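Local coordinates for protein nicking enzyme (PDB 4HTE) that probably nicks plasmid DNA at the origin of transfer for conjugative spread of antibiotic resistance, this chain being its helical C-terminal domain, at residues K33-Y38 with K79-I84; L51-Q56 with T205-V210; I157-I162 with N213-L218; E178-S183 with E193-S198; D220-Q225 with E247-I252. All blocks are in the same frame, centred on the assembly; numbering follows the deposited sequence.

Contact 1: K33-Y38 with K79-I84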
# COMPACT_ATOMS: atom_id res chain seq x y z
N LYS A 33 7.07 -2.00 -27.52
CA LYS A 33 6.40 -2.84 -28.51
C LYS A 33 6.28 -4.29 -28.05
O LYS A 33 5.17 -4.83 -28.00
CB LYS A 33 7.16 -2.79 -29.84
N ASP A 34 7.40 -4.92 -27.72
CA ASP A 34 7.40 -6.33 -27.31
C ASP A 34 6.96 -6.48 -25.86
O ASP A 34 6.30 -7.45 -25.50
CB ASP A 34 8.77 -7.00 -27.51
CG ASP A 34 9.88 -6.02 -27.80
OD1 ASP A 34 9.93 -4.97 -27.12
OD2 ASP A 34 10.72 -6.29 -28.68
N LEU A 35 7.34 -5.52 -25.03
CA LEU A 35 6.94 -5.51 -23.62
C LEU A 35 5.44 -5.29 -23.49
O LEU A 35 4.82 -5.74 -22.52
CB LEU A 35 7.71 -4.42 -22.86
CG LEU A 35 8.30 -4.76 -21.49
CD1 LEU A 35 8.91 -6.15 -21.44
CD2 LEU A 35 9.35 -3.72 -21.14
N LYS A 36 4.86 -4.59 -24.46
CA LYS A 36 3.42 -4.33 -24.49
C LYS A 36 2.99 -3.52 -23.27
O LYS A 36 1.97 -3.81 -22.64
CB LYS A 36 2.64 -5.65 -24.55
N ILE A 37 3.78 -2.50 -22.95
CA ILE A 37 3.50 -1.64 -21.81
C ILE A 37 3.92 -0.20 -22.11
O ILE A 37 4.80 0.05 -22.94
CB ILE A 37 4.22 -2.14 -20.53
CG1 ILE A 37 3.62 -3.48 -20.09
CG2 ILE A 37 4.11 -1.13 -19.40
CD1 ILE A 37 4.30 -4.10 -18.89
N TYR A 38 3.27 0.74 -21.43
CA TYR A 38 3.62 2.16 -21.53
C TYR A 38 4.75 2.46 -20.56
O TYR A 38 4.54 2.51 -19.35
CB TYR A 38 2.40 3.03 -21.23
CG TYR A 38 2.63 4.51 -21.45
CD1 TYR A 38 2.57 5.06 -22.72
CD2 TYR A 38 2.90 5.35 -20.38
CE1 TYR A 38 2.78 6.41 -22.93
CE2 TYR A 38 3.11 6.71 -20.58
CZ TYR A 38 3.05 7.23 -21.85
OH TYR A 38 3.25 8.58 -22.06
N LYS A 79 15.63 -8.36 -18.28
CA LYS A 79 16.77 -7.84 -19.02
C LYS A 79 16.36 -6.61 -19.82
O LYS A 79 17.16 -5.70 -20.04
CB LYS A 79 17.35 -8.91 -19.95
N LYS A 80 15.11 -6.59 -20.26
CA LYS A 80 14.58 -5.45 -20.99
C LYS A 80 14.35 -4.26 -20.06
O LYS A 80 14.73 -3.13 -20.39
CB LYS A 80 13.27 -5.81 -21.71
CG LYS A 80 13.42 -6.88 -22.78
CD LYS A 80 12.20 -6.91 -23.69
CE LYS A 80 12.56 -7.29 -25.11
NZ LYS A 80 12.34 -8.73 -25.39
N LEU A 81 13.74 -4.50 -18.91
CA LEU A 81 13.50 -3.45 -17.94
C LEU A 81 14.81 -2.73 -17.63
O LEU A 81 14.84 -1.51 -17.47
CB LEU A 81 12.91 -4.01 -16.64
CG LEU A 81 11.56 -4.73 -16.71
CD1 LEU A 81 10.74 -4.40 -15.47
CD2 LEU A 81 10.79 -4.38 -17.97
N GLU A 82 15.89 -3.50 -17.54
CA GLU A 82 17.19 -2.94 -17.21
C GLU A 82 17.70 -2.05 -18.33
O GLU A 82 18.01 -0.88 -18.11
CB GLU A 82 18.20 -4.06 -16.92
CG GLU A 82 19.60 -3.55 -16.59
CD GLU A 82 19.62 -2.59 -15.41
OE1 GLU A 82 18.83 -2.80 -14.46
OE2 GLU A 82 20.42 -1.63 -15.43
N SER A 83 17.80 -2.61 -19.53
CA SER A 83 18.29 -1.85 -20.68
C SER A 83 17.43 -0.60 -20.91
O SER A 83 17.88 0.36 -21.53
CB SER A 83 18.31 -2.73 -21.93
OG SER A 83 17.02 -3.24 -22.22
N ILE A 84 16.20 -0.63 -20.40
CA ILE A 84 15.36 0.56 -20.39
C ILE A 84 15.81 1.50 -19.28
O ILE A 84 15.78 2.72 -19.43
CB ILE A 84 13.87 0.20 -20.18
CG1 ILE A 84 13.29 -0.44 -21.44
CG2 ILE A 84 13.07 1.45 -19.80
CD1 ILE A 84 11.82 -0.80 -21.33
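Lys-80 is the first residue of 79-84 to meet the end of helix 22-35, and it is a worked example of a lysine that packs through its methylenes. The chain bends at its third and fourth torsions. On the way, CD of Lys-80 slides past Leu-35 in the opposite direction, 4.1 Å from Leu-35 CD1, and CE then comes to 4.0 Å from Asp-34 CG. The carboxylate thus faces a methylene more closely than the ammonium. Asp-34 OD2 and Lys-80 NZ stay 4.4 Å apart, beyond a salt bridge, although the opposite charges would still be expected to attract weakly at this exposed margin.

Leu-81 follows. Its CB does not aim at the partner, and the first torsion (chi1 -61°) sets CG beside the backbone N, anti to the carbonyl carbon. The end of the side chain nevertheless comes nearer, CD2 of Leu-81 lying 3.5 Å from Leu-35 CD2. The two leucines cross at about a right angle. The same Leu-81 also touches Met-44 and Glu-47 of helix 41-58.

One helical turn beyond Lys-80, Ile-84 reaches toward Leu-35 tip to tip, its CD1 being 3.8 Å from Leu-35 CD2. Leu-28, Met-31 and Met-44 pack against Ile-84 as well. Leu-35 is therefore the hub, with CD1 turned to the lysine and CD2 shared by Leu-81 and Ile-84.

This is helix-helix packing within the middle helical domain of the nicking enzyme's C-terminal part: the last turn of helix 22-35 packs Leu-35 against Leu-81 and Ile-84 of long helix 64-99, beside helix 41-58.

Contact 2: L51-Q56 with T205-V210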
# COMPACT_ATOMS: atom_id res chain seq x y z
N LEU A 51 6.69 -9.29 -12.01
CA LEU A 51 7.55 -10.32 -12.57
C LEU A 51 8.27 -11.10 -11.47
O LEU A 51 8.47 -12.31 -11.59
CB LEU A 51 8.57 -9.72 -13.54
CG LEU A 51 8.37 -10.07 -15.02
CD1 LEU A 51 6.96 -9.77 -15.49
CD2 LEU A 51 9.38 -9.32 -15.87
N TYR A 52 8.67 -10.41 -10.41
CA TYR A 52 9.29 -11.06 -9.27
C TYR A 52 8.32 -12.08 -8.68
O TYR A 52 8.66 -13.24 -8.50
CB TYR A 52 9.67 -10.03 -8.21
CG TYR A 52 10.32 -10.62 -6.98
CD1 TYR A 52 11.69 -10.53 -6.78
CD2 TYR A 52 9.56 -11.28 -6.02
CE1 TYR A 52 12.29 -11.07 -5.65
CE2 TYR A 52 10.15 -11.82 -4.90
CZ TYR A 52 11.51 -11.72 -4.72
OH TYR A 52 12.10 -12.26 -3.60
N ASP A 53 7.11 -11.61 -8.40
CA ASP A 53 6.06 -12.48 -7.86
C ASP A 53 5.76 -13.64 -8.80
O ASP A 53 5.36 -14.72 -8.36
CB ASP A 53 4.79 -11.67 -7.63
CG ASP A 53 3.60 -12.54 -7.30
OD1 ASP A 53 2.99 -13.09 -8.24
OD2 ASP A 53 3.27 -12.68 -6.10
N LEU A 54 5.94 -13.41 -10.10
CA LEU A 54 5.66 -14.43 -11.10
C LEU A 54 6.68 -15.57 -11.04
O LEU A 54 6.30 -16.75 -11.01
CB LEU A 54 5.66 -13.82 -12.50
CG LEU A 54 4.41 -14.09 -13.35
CD1 LEU A 54 4.18 -15.58 -13.51
CD2 LEU A 54 3.19 -13.41 -12.74
N LYS A 55 7.96 -15.22 -11.03
CA LYS A 55 9.03 -16.21 -11.04
C LYS A 55 8.84 -17.24 -9.94
O LYS A 55 9.22 -18.41 -10.09
CB LYS A 55 10.39 -15.52 -10.87
N GLN A 56 8.26 -16.82 -8.83
CA GLN A 56 8.08 -17.70 -7.69
C GLN A 56 7.01 -18.75 -7.96
O GLN A 56 7.18 -19.92 -7.59
CB GLN A 56 7.73 -16.89 -6.45
CG GLN A 56 8.85 -15.97 -6.00
CD GLN A 56 8.46 -15.13 -4.80
OE1 GLN A 56 7.28 -14.88 -4.55
NE2 GLN A 56 9.46 -14.70 -4.03
N THR A 205 7.60 -20.43 2.68
CA THR A 205 8.64 -19.83 3.50
C THR A 205 9.01 -18.45 2.97
O THR A 205 9.17 -17.50 3.73
CB THR A 205 9.89 -20.72 3.53
OG1 THR A 205 9.51 -22.10 3.51
CG2 THR A 205 10.71 -20.44 4.78
N ASN A 206 9.12 -18.35 1.65
CA ASN A 206 9.48 -17.09 1.01
C ASN A 206 8.38 -16.06 1.19
O ASN A 206 8.64 -14.90 1.51
CB ASN A 206 9.77 -17.31 -0.47
CG ASN A 206 10.50 -16.14 -1.10
OD1 ASN A 206 9.90 -15.33 -1.81
ND2 ASN A 206 11.80 -16.05 -0.84
N LYS A 207 7.14 -16.49 1.00
CA LYS A 207 5.99 -15.61 1.16
C LYS A 207 5.98 -14.97 2.54
O LYS A 207 5.53 -13.84 2.71
CB LYS A 207 4.67 -16.36 0.94
CG LYS A 207 4.48 -16.90 -0.48
CD LYS A 207 4.35 -15.78 -1.50
CE LYS A 207 2.90 -15.46 -1.81
NZ LYS A 207 2.79 -14.44 -2.88
N LEU A 208 6.47 -15.69 3.55
CA LEU A 208 6.55 -15.13 4.89
C LEU A 208 7.46 -13.91 4.89
O LEU A 208 7.15 -12.90 5.52
CB LEU A 208 7.04 -16.17 5.90
CG LEU A 208 6.13 -17.38 6.13
CD1 LEU A 208 6.64 -18.18 7.31
CD2 LEU A 208 4.69 -16.95 6.38
N GLU A 209 8.57 -14.00 4.18
CA GLU A 209 9.49 -12.87 4.06
C GLU A 209 8.82 -11.74 3.30
O GLU A 209 8.94 -10.57 3.68
CB GLU A 209 10.76 -13.29 3.31
CG GLU A 209 11.85 -12.23 3.34
CD GLU A 209 12.87 -12.41 2.22
OE1 GLU A 209 13.12 -13.56 1.82
OE2 GLU A 209 13.41 -11.39 1.74
N VAL A 210 8.12 -12.09 2.23
CA VAL A 210 7.42 -11.11 1.41
C VAL A 210 6.63 -10.14 2.28
O VAL A 210 6.57 -8.95 2.00
CB VAL A 210 6.47 -11.78 0.41
CG1 VAL A 210 5.65 -10.74 -0.34
CG2 VAL A 210 7.25 -12.64 -0.58
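Gln-56 and Asn-206 contribute the two largest buried areas here, their side chains crossing at about a right angle with the amide planes 90° apart. The Gln-56 chain is extended beyond CG, which carries its amide toward the other helix. In the model its NE2 stands closer to Asn-206 OD1 than the atoms could really approach, so the detail of that meeting is doubtful. Tyr-52 and Asn-206 also reach toward each other, tip to tip.

Lys-207, the third contributor, works on a different flank. Its chain bends at the second and third torsions, and NZ ends 3.7 Å from Asp-53 OD2 in a long salt bridge. Gln-56 OE1 lies 4.3 Å from Lys-207 CD, so the glutamine neighbours the aliphatic part of the lysine as well as Asn-206. Phe-169 of helix 159-179 also packs against Lys-207.

The helix segments run nearly antiparallel, at 162°, with axes 12.2 Å apart, a separation spanned by polar side chains such as Gln-56 and Lys-207 rather than by a close apolar seam. This is a surface contact between two antiparallel helices, and it joins helix 41-58 of the middle helical domain to helix 198-227.

Contact 3: I157-I162 with N213-L218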
# COMPACT_ATOMS: atom_id res chain seq x y z
N ILE A 157 -4.92 -2.52 2.07
CA ILE A 157 -3.61 -2.23 2.66
C ILE A 157 -3.70 -1.70 4.09
O ILE A 157 -4.18 -0.60 4.35
CB ILE A 157 -2.79 -1.27 1.76
CG1 ILE A 157 -3.53 0.06 1.61
CG2 ILE A 157 -2.58 -1.87 0.39
CD1 ILE A 157 -2.73 1.15 0.95
N SER A 158 -3.21 -2.52 5.02
CA SER A 158 -3.30 -2.24 6.44
C SER A 158 -2.43 -3.24 7.21
O SER A 158 -2.28 -4.39 6.79
CB SER A 158 -4.75 -2.37 6.91
OG SER A 158 -4.87 -2.32 8.32
N LEU A 159 -1.86 -2.79 8.32
CA LEU A 159 -1.10 -3.68 9.19
C LEU A 159 -1.89 -4.95 9.47
O LEU A 159 -1.36 -6.06 9.39
CB LEU A 159 -0.74 -2.98 10.50
CG LEU A 159 -0.00 -3.82 11.54
CD1 LEU A 159 1.20 -4.54 10.92
CD2 LEU A 159 0.44 -2.95 12.70
N GLU A 160 -3.17 -4.79 9.80
CA GLU A 160 -4.02 -5.93 10.11
C GLU A 160 -4.13 -6.85 8.90
O GLU A 160 -4.21 -8.07 9.05
CB GLU A 160 -5.40 -5.45 10.54
CG GLU A 160 -6.16 -4.70 9.46
CD GLU A 160 -7.48 -4.15 9.97
OE1 GLU A 160 -7.95 -4.62 11.02
OE2 GLU A 160 -8.04 -3.24 9.31
N SER A 161 -4.13 -6.26 7.71
CA SER A 161 -4.22 -7.04 6.48
C SER A 161 -2.94 -7.83 6.25
O SER A 161 -2.99 -9.02 5.92
CB SER A 161 -4.50 -6.12 5.29
OG SER A 161 -5.76 -5.50 5.43
N ILE A 162 -1.80 -7.17 6.41
CA ILE A 162 -0.51 -7.82 6.22
C ILE A 162 -0.38 -9.01 7.16
O ILE A 162 0.05 -10.09 6.76
CB ILE A 162 0.65 -6.83 6.47
CG1 ILE A 162 0.67 -5.76 5.38
CG2 ILE A 162 1.98 -7.57 6.52
CD1 ILE A 162 1.67 -4.66 5.63
N ASN A 213 8.61 -7.85 4.65
CA ASN A 213 9.03 -6.71 3.85
C ASN A 213 7.90 -5.70 3.74
O ASN A 213 8.09 -4.51 3.97
CB ASN A 213 9.45 -7.18 2.45
CG ASN A 213 10.12 -6.08 1.65
OD1 ASN A 213 10.70 -5.15 2.21
ND2 ASN A 213 10.06 -6.20 0.33
N ALA A 214 6.71 -6.19 3.39
CA ALA A 214 5.53 -5.35 3.29
C ALA A 214 5.35 -4.52 4.55
O ALA A 214 5.00 -3.34 4.49
CB ALA A 214 4.29 -6.21 3.04
N GLU A 215 5.61 -5.13 5.70
CA GLU A 215 5.45 -4.44 6.98
C GLU A 215 6.40 -3.25 7.06
O GLU A 215 6.05 -2.20 7.58
CB GLU A 215 5.68 -5.41 8.14
CG GLU A 215 5.33 -4.84 9.50
CD GLU A 215 5.15 -5.91 10.56
OE1 GLU A 215 5.09 -7.11 10.21
OE2 GLU A 215 5.07 -5.56 11.76
N ASN A 216 7.61 -3.42 6.53
CA ASN A 216 8.58 -2.33 6.49
C ASN A 216 8.15 -1.23 5.53
O ASN A 216 8.22 -0.05 5.86
CB ASN A 216 9.96 -2.85 6.10
CG ASN A 216 10.83 -3.17 7.30
OD1 ASN A 216 10.33 -3.31 8.42
ND2 ASN A 216 12.13 -3.28 7.07
N ILE A 217 7.72 -1.63 4.34
CA ILE A 217 7.21 -0.68 3.36
C ILE A 217 6.12 0.17 3.98
O ILE A 217 6.18 1.40 3.94
CB ILE A 217 6.64 -1.40 2.12
CG1 ILE A 217 7.77 -2.06 1.32
CG2 ILE A 217 5.87 -0.43 1.25
CD1 ILE A 217 7.29 -2.79 0.09
N LEU A 218 5.12 -0.49 4.55
CA LEU A 218 4.00 0.19 5.19
C LEU A 218 4.48 1.28 6.13
O LEU A 218 4.04 2.43 6.05
CB LEU A 218 3.15 -0.82 5.97
CG LEU A 218 1.77 -0.31 6.40
CD1 LEU A 218 0.83 -0.30 5.20
CD2 LEU A 218 1.20 -1.15 7.53
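Ile-162 and Glu-215 mark the closest approach of the two backbones, their CA atoms 6.9 Å apart. Segment 157-162 enters from a loop and becomes helical at Leu-159, whereas 213-218 is helical throughout. Ser-158 occupies the N-cap: its OG accepts a weak bond from Glu-160 N (3.3 Å), while its carbonyl oxygen takes the backbone N-H of Ile-162.

Leu-218 touches this helix start with one methyl, CD2, which lies 3.6 Å from Leu-159 N and 4.0 Å from Leu-159 CB. What results is the N-terminal turn of helix 159-179 packing on the middle of long helix 198-227, a helix-to-helix join of this all-helical domain. Helix 130-152 approaches the same side chain, through Leu-148.

Further along, Ile-162 uses a single atom for most of its contacts. Its CD1 lies against the backbone of Ala-214, 3.8 Å from Ala-214 O, as well as against the alanine side chain, 4.0 Å from Ala-214 CB. CD1 also comes within 4.0 Å of Leu-218 CD2, where the methyls of both helices converge. Phe-211 touches Ile-162 too. On the more polar flank, Leu-159 and Glu-215 pass at a slant, Leu-159 CD1 standing 4.1 Å from Glu-215 OE2, and Ile-245 of helix 245-269 packs against both of these residues.

Contact 4: E178-S183 with E193-S198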
# COMPACT_ATOMS: atom_id res chain seq x y z
N GLU A 178 3.48 -30.77 8.89
CA GLU A 178 2.89 -31.90 9.61
C GLU A 178 2.61 -33.04 8.65
O GLU A 178 2.86 -34.20 8.97
CB GLU A 178 1.59 -31.47 10.31
CG GLU A 178 1.81 -30.59 11.52
CD GLU A 178 0.51 -30.26 12.24
OE1 GLU A 178 -0.52 -30.89 11.91
OE2 GLU A 178 0.52 -29.38 13.12
N LYS A 179 2.11 -32.71 7.47
CA LYS A 179 1.82 -33.71 6.45
C LYS A 179 3.03 -34.58 6.15
O LYS A 179 2.90 -35.78 5.90
CB LYS A 179 1.34 -33.03 5.16
CG LYS A 179 1.27 -33.97 3.97
CD LYS A 179 0.81 -33.24 2.71
CE LYS A 179 0.99 -34.11 1.47
NZ LYS A 179 0.54 -33.42 0.23
N ASN A 180 4.22 -33.97 6.16
CA ASN A 180 5.45 -34.70 5.86
C ASN A 180 6.24 -35.04 7.11
O ASN A 180 7.35 -35.56 7.03
CB ASN A 180 6.32 -33.88 4.90
CG ASN A 180 5.68 -33.70 3.54
OD1 ASN A 180 5.99 -34.41 2.59
ND2 ASN A 180 4.77 -32.74 3.45
N ASN A 181 5.67 -34.74 8.27
CA ASN A 181 6.32 -35.00 9.55
C ASN A 181 7.65 -34.25 9.67
O ASN A 181 8.57 -34.72 10.34
CB ASN A 181 6.54 -36.50 9.75
CG ASN A 181 5.23 -37.27 9.82
OD1 ASN A 181 4.31 -36.89 10.55
ND2 ASN A 181 5.14 -38.35 9.05
N LEU A 182 7.74 -33.09 9.03
CA LEU A 182 8.94 -32.27 9.08
C LEU A 182 8.78 -31.13 10.07
O LEU A 182 7.69 -30.58 10.23
CB LEU A 182 9.27 -31.72 7.69
CG LEU A 182 9.33 -32.75 6.56
CD1 LEU A 182 9.77 -32.10 5.26
CD2 LEU A 182 10.25 -33.91 6.91
N SER A 183 9.87 -30.78 10.73
CA SER A 183 9.87 -29.71 11.72
C SER A 183 10.42 -28.42 11.13
O SER A 183 10.89 -28.39 10.00
CB SER A 183 10.72 -30.11 12.93
OG SER A 183 10.97 -28.99 13.76
N GLU A 193 14.78 -31.53 0.73
CA GLU A 193 15.30 -31.26 -0.61
C GLU A 193 14.67 -32.12 -1.71
O GLU A 193 14.35 -31.62 -2.79
CB GLU A 193 16.82 -31.43 -0.63
CG GLU A 193 17.58 -30.34 0.11
CD GLU A 193 19.07 -30.63 0.19
OE1 GLU A 193 19.46 -31.79 -0.08
OE2 GLU A 193 19.84 -29.70 0.51
N GLY A 194 14.48 -33.41 -1.44
CA GLY A 194 14.02 -34.34 -2.46
C GLY A 194 12.61 -34.86 -2.28
O GLY A 194 12.33 -36.03 -2.54
N MSE A 195 11.71 -33.99 -1.83
CA MSE A 195 10.30 -34.33 -1.71
C MSE A 195 9.47 -33.63 -2.78
O MSE A 195 9.95 -32.72 -3.45
CB MSE A 195 9.77 -33.94 -0.33
CG MSE A 195 9.53 -35.13 0.58
SE MSE A 195 10.37 -34.93 2.33
CE MSE A 195 12.23 -35.09 1.77
N GLU A 196 8.22 -34.05 -2.93
CA GLU A 196 7.32 -33.44 -3.90
C GLU A 196 6.88 -32.06 -3.41
O GLU A 196 6.66 -31.15 -4.21
CB GLU A 196 6.09 -34.31 -4.12
CG GLU A 196 6.40 -35.69 -4.67
CD GLU A 196 5.15 -36.44 -5.08
OE1 GLU A 196 4.04 -35.93 -4.83
OE2 GLU A 196 5.28 -37.55 -5.65
N ASP A 197 6.77 -31.92 -2.10
CA ASP A 197 6.25 -30.69 -1.51
C ASP A 197 7.33 -29.63 -1.27
O ASP A 197 7.02 -28.48 -0.98
CB ASP A 197 5.55 -30.99 -0.19
CG ASP A 197 4.26 -31.78 -0.38
OD1 ASP A 197 3.57 -31.55 -1.39
OD2 ASP A 197 3.95 -32.62 0.48
N SER A 198 8.60 -30.03 -1.38
CA SER A 198 9.71 -29.11 -1.13
C SER A 198 9.47 -27.73 -1.71
O SER A 198 9.49 -26.73 -0.99
CB SER A 198 11.00 -29.67 -1.73
OG SER A 198 10.90 -31.06 -1.97
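Asn-180 and Asp-197 form the hydrogen bond on which this contact centres: ND2 of Asn-180 donates a hydrogen bond to OD2 of Asp-197 over 3.1 Å, at a fairly straight 159°. The oxygen lies close to the plane of the amide, but the donor meets it on the anti side and 19° out of the carboxylate plane. The two flat groups are themselves nearly perpendicular. The same ND2 is also bonded to Ile-176 O, one turn back in the helix, so both the preceding turn and the carboxylate fix the rotation of the amide.

Lys-179 adds the charge. Its CG is anti to the backbone N and the chain is extended beyond it, crossing Asp-197 at about a right angle and placing NZ 3.5 Å from Asp-197 OD2 in a salt bridge. Here helix 159-179 ends in a Schellman motif with Asn-181, of positive phi, as the C-prime residue, and Ser-183 then caps helix 184-188.

Outward from this polar group lies a looser apolar pair. Met-195, a selenomethionine, and Leu-182 reach toward each other tip to tip, with SE of Met-195 4.1 Å from Leu-182 CD1. Met-195 CG also slides past the Asn-180 amide in the opposite direction.

In chemical terms, OD2 of the buried Asp-197 receives both a neutral N-H and a cation, an environment that would be expected to favour the ionised aspartate.

Contact 5: D220-Q225 with E247-I252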
# COMPACT_ATOMS: atom_id res chain seq x y z
N ASP A 220 7.21 2.92 6.26
CA ASP A 220 7.73 4.05 5.49
C ASP A 220 6.57 4.81 4.85
O ASP A 220 6.51 6.04 4.91
CB ASP A 220 8.69 3.55 4.40
CG ASP A 220 9.91 2.86 4.97
OD1 ASP A 220 10.33 3.23 6.09
OD2 ASP A 220 10.45 1.96 4.30
N TYR A 221 5.65 4.07 4.24
CA TYR A 221 4.50 4.65 3.56
C TYR A 221 3.64 5.47 4.52
O TYR A 221 3.03 6.46 4.12
CB TYR A 221 3.67 3.52 2.95
CG TYR A 221 2.34 3.95 2.36
CD1 TYR A 221 2.27 4.70 1.19
CD2 TYR A 221 1.14 3.59 2.97
CE1 TYR A 221 1.06 5.08 0.65
CE2 TYR A 221 -0.07 3.96 2.44
CZ TYR A 221 -0.11 4.71 1.28
OH TYR A 221 -1.33 5.08 0.76
N TYR A 222 3.60 5.06 5.78
CA TYR A 222 2.90 5.83 6.80
C TYR A 222 3.74 7.05 7.17
O TYR A 222 3.26 8.18 7.13
CB TYR A 222 2.64 4.98 8.05
CG TYR A 222 1.49 3.99 7.92
CD1 TYR A 222 0.81 3.82 6.72
CD2 TYR A 222 1.07 3.24 9.01
CE1 TYR A 222 -0.24 2.92 6.61
CE2 TYR A 222 0.02 2.35 8.91
CZ TYR A 222 -0.63 2.19 7.71
OH TYR A 222 -1.68 1.30 7.62
N ASP A 223 5.00 6.80 7.52
CA ASP A 223 5.91 7.86 7.96
C ASP A 223 5.79 9.11 7.09
O ASP A 223 5.72 10.22 7.61
CB ASP A 223 7.35 7.35 7.93
CG ASP A 223 7.67 6.42 9.09
OD1 ASP A 223 7.04 6.56 10.16
OD2 ASP A 223 8.55 5.54 8.92
N VAL A 224 5.76 8.91 5.78
CA VAL A 224 5.68 10.03 4.84
C VAL A 224 4.35 10.77 5.00
O VAL A 224 4.31 12.00 4.94
CB VAL A 224 5.85 9.57 3.37
CG1 VAL A 224 4.73 8.62 2.97
CG2 VAL A 224 5.91 10.76 2.43
N GLN A 225 3.28 10.02 5.22
CA GLN A 225 1.96 10.61 5.41
C GLN A 225 1.90 11.38 6.72
O GLN A 225 1.43 12.52 6.76
CB GLN A 225 0.88 9.53 5.40
CG GLN A 225 0.65 8.87 4.05
CD GLN A 225 -0.43 7.81 4.10
OE1 GLN A 225 -0.21 6.66 3.71
NE2 GLN A 225 -1.61 8.18 4.58
N GLU A 247 1.00 1.73 16.80
CA GLU A 247 0.58 3.06 17.22
C GLU A 247 0.41 3.98 16.01
O GLU A 247 -0.49 4.82 15.99
CB GLU A 247 1.59 3.66 18.19
N LYS A 248 1.28 3.82 15.02
CA LYS A 248 1.22 4.63 13.81
C LYS A 248 -0.06 4.34 13.01
O LYS A 248 -0.69 5.26 12.48
CB LYS A 248 2.45 4.40 12.94
CG LYS A 248 3.73 5.01 13.50
CD LYS A 248 4.94 4.71 12.62
CE LYS A 248 6.22 5.25 13.23
NZ LYS A 248 7.40 5.03 12.36
N GLN A 249 -0.44 3.07 12.94
CA GLN A 249 -1.66 2.68 12.24
C GLN A 249 -2.87 3.33 12.88
O GLN A 249 -3.74 3.87 12.18
CB GLN A 249 -1.82 1.16 12.27
CG GLN A 249 -3.13 0.66 11.66
CD GLN A 249 -3.04 0.52 10.15
OE1 GLN A 249 -2.59 -0.51 9.64
NE2 GLN A 249 -3.47 1.54 9.43
N GLN A 250 -2.93 3.29 14.20
CA GLN A 250 -4.04 3.88 14.94
C GLN A 250 -4.23 5.35 14.58
O GLN A 250 -5.35 5.86 14.60
CB GLN A 250 -3.82 3.73 16.45
CG GLN A 250 -3.81 2.30 16.94
CD GLN A 250 -3.62 2.19 18.43
OE1 GLN A 250 -3.35 3.18 19.11
NE2 GLN A 250 -3.75 0.98 18.96
N LEU A 251 -3.13 6.02 14.27
CA LEU A 251 -3.19 7.42 13.85
C LEU A 251 -3.78 7.52 12.45
O LEU A 251 -4.69 8.32 12.22
CB LEU A 251 -1.81 8.06 13.88
CG LEU A 251 -1.79 9.54 13.47
CD1 LEU A 251 -2.48 10.40 14.52
CD2 LEU A 251 -0.37 10.02 13.23
N ILE A 252 -3.26 6.73 11.53
CA ILE A 252 -3.77 6.73 10.17
C ILE A 252 -5.28 6.50 10.20
O ILE A 252 -6.04 7.26 9.61
CB ILE A 252 -3.11 5.64 9.31
CG1 ILE A 252 -1.61 5.89 9.18
CG2 ILE A 252 -3.75 5.59 7.93
CD1 ILE A 252 -1.25 7.22 8.56
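Tyr-222 presents one ring face to Ile-252, whose CG1 sits over the ring centre, 3.7 Å from the centroid and only 9° off the normal, a clear CH-pi contact. At the edge, in the ring plane, lies Gln-249 OE1. The Gln-249 amide is turned 73° from the ring, and its NE2 gives a weak hydrogen bond to Tyr-222 OH (2.6 Å). Its OE1 has firmer partners outside this helix pair, accepting from Leu-159 N and Ser-158 OG at the start of helix 159-179.

A second polar link lies on the other flank. Lys-248, with CG anti to the carbonyl carbon and the rest of its chain extended, brings NZ to 2.7 Å from Asp-223 OD1, where it meets the syn lone pair in a salt bridge. Glu-219 is a further salt-bridge partner of the lysine, so two acidic groups flank the ammonium of Lys-248.

The axes of 220-225 and 247-252 pass 10.5 Å apart, and the two helix segments cross at 52°, packing Tyr-222 on Ile-252. This crossing joins helix 198-227 to helix 245-269, and the Ile-252 side chain lies about 11 Å from a bound calcium ion.

From the N terminus, contact 1 closes the first loop by returning helix 64-99 to the end of helix 22-35. Contact 2 opens inside that loop, on helix 41-58, and closes far along the chain on helix 198-227, so the two cross. Contact 3 opens within the span of contact 2 and closes just beyond it on the same helix; these two cross as well. Contact 4, a short closure at the far end of helix 159-179, nests inside both. Contact 5 follows in series, carrying helix 198-227 on to helix 245-269, and touches contact 3 through Gln-249. Helix 198-227 is thus the common spine of contacts 2, 3 and 5.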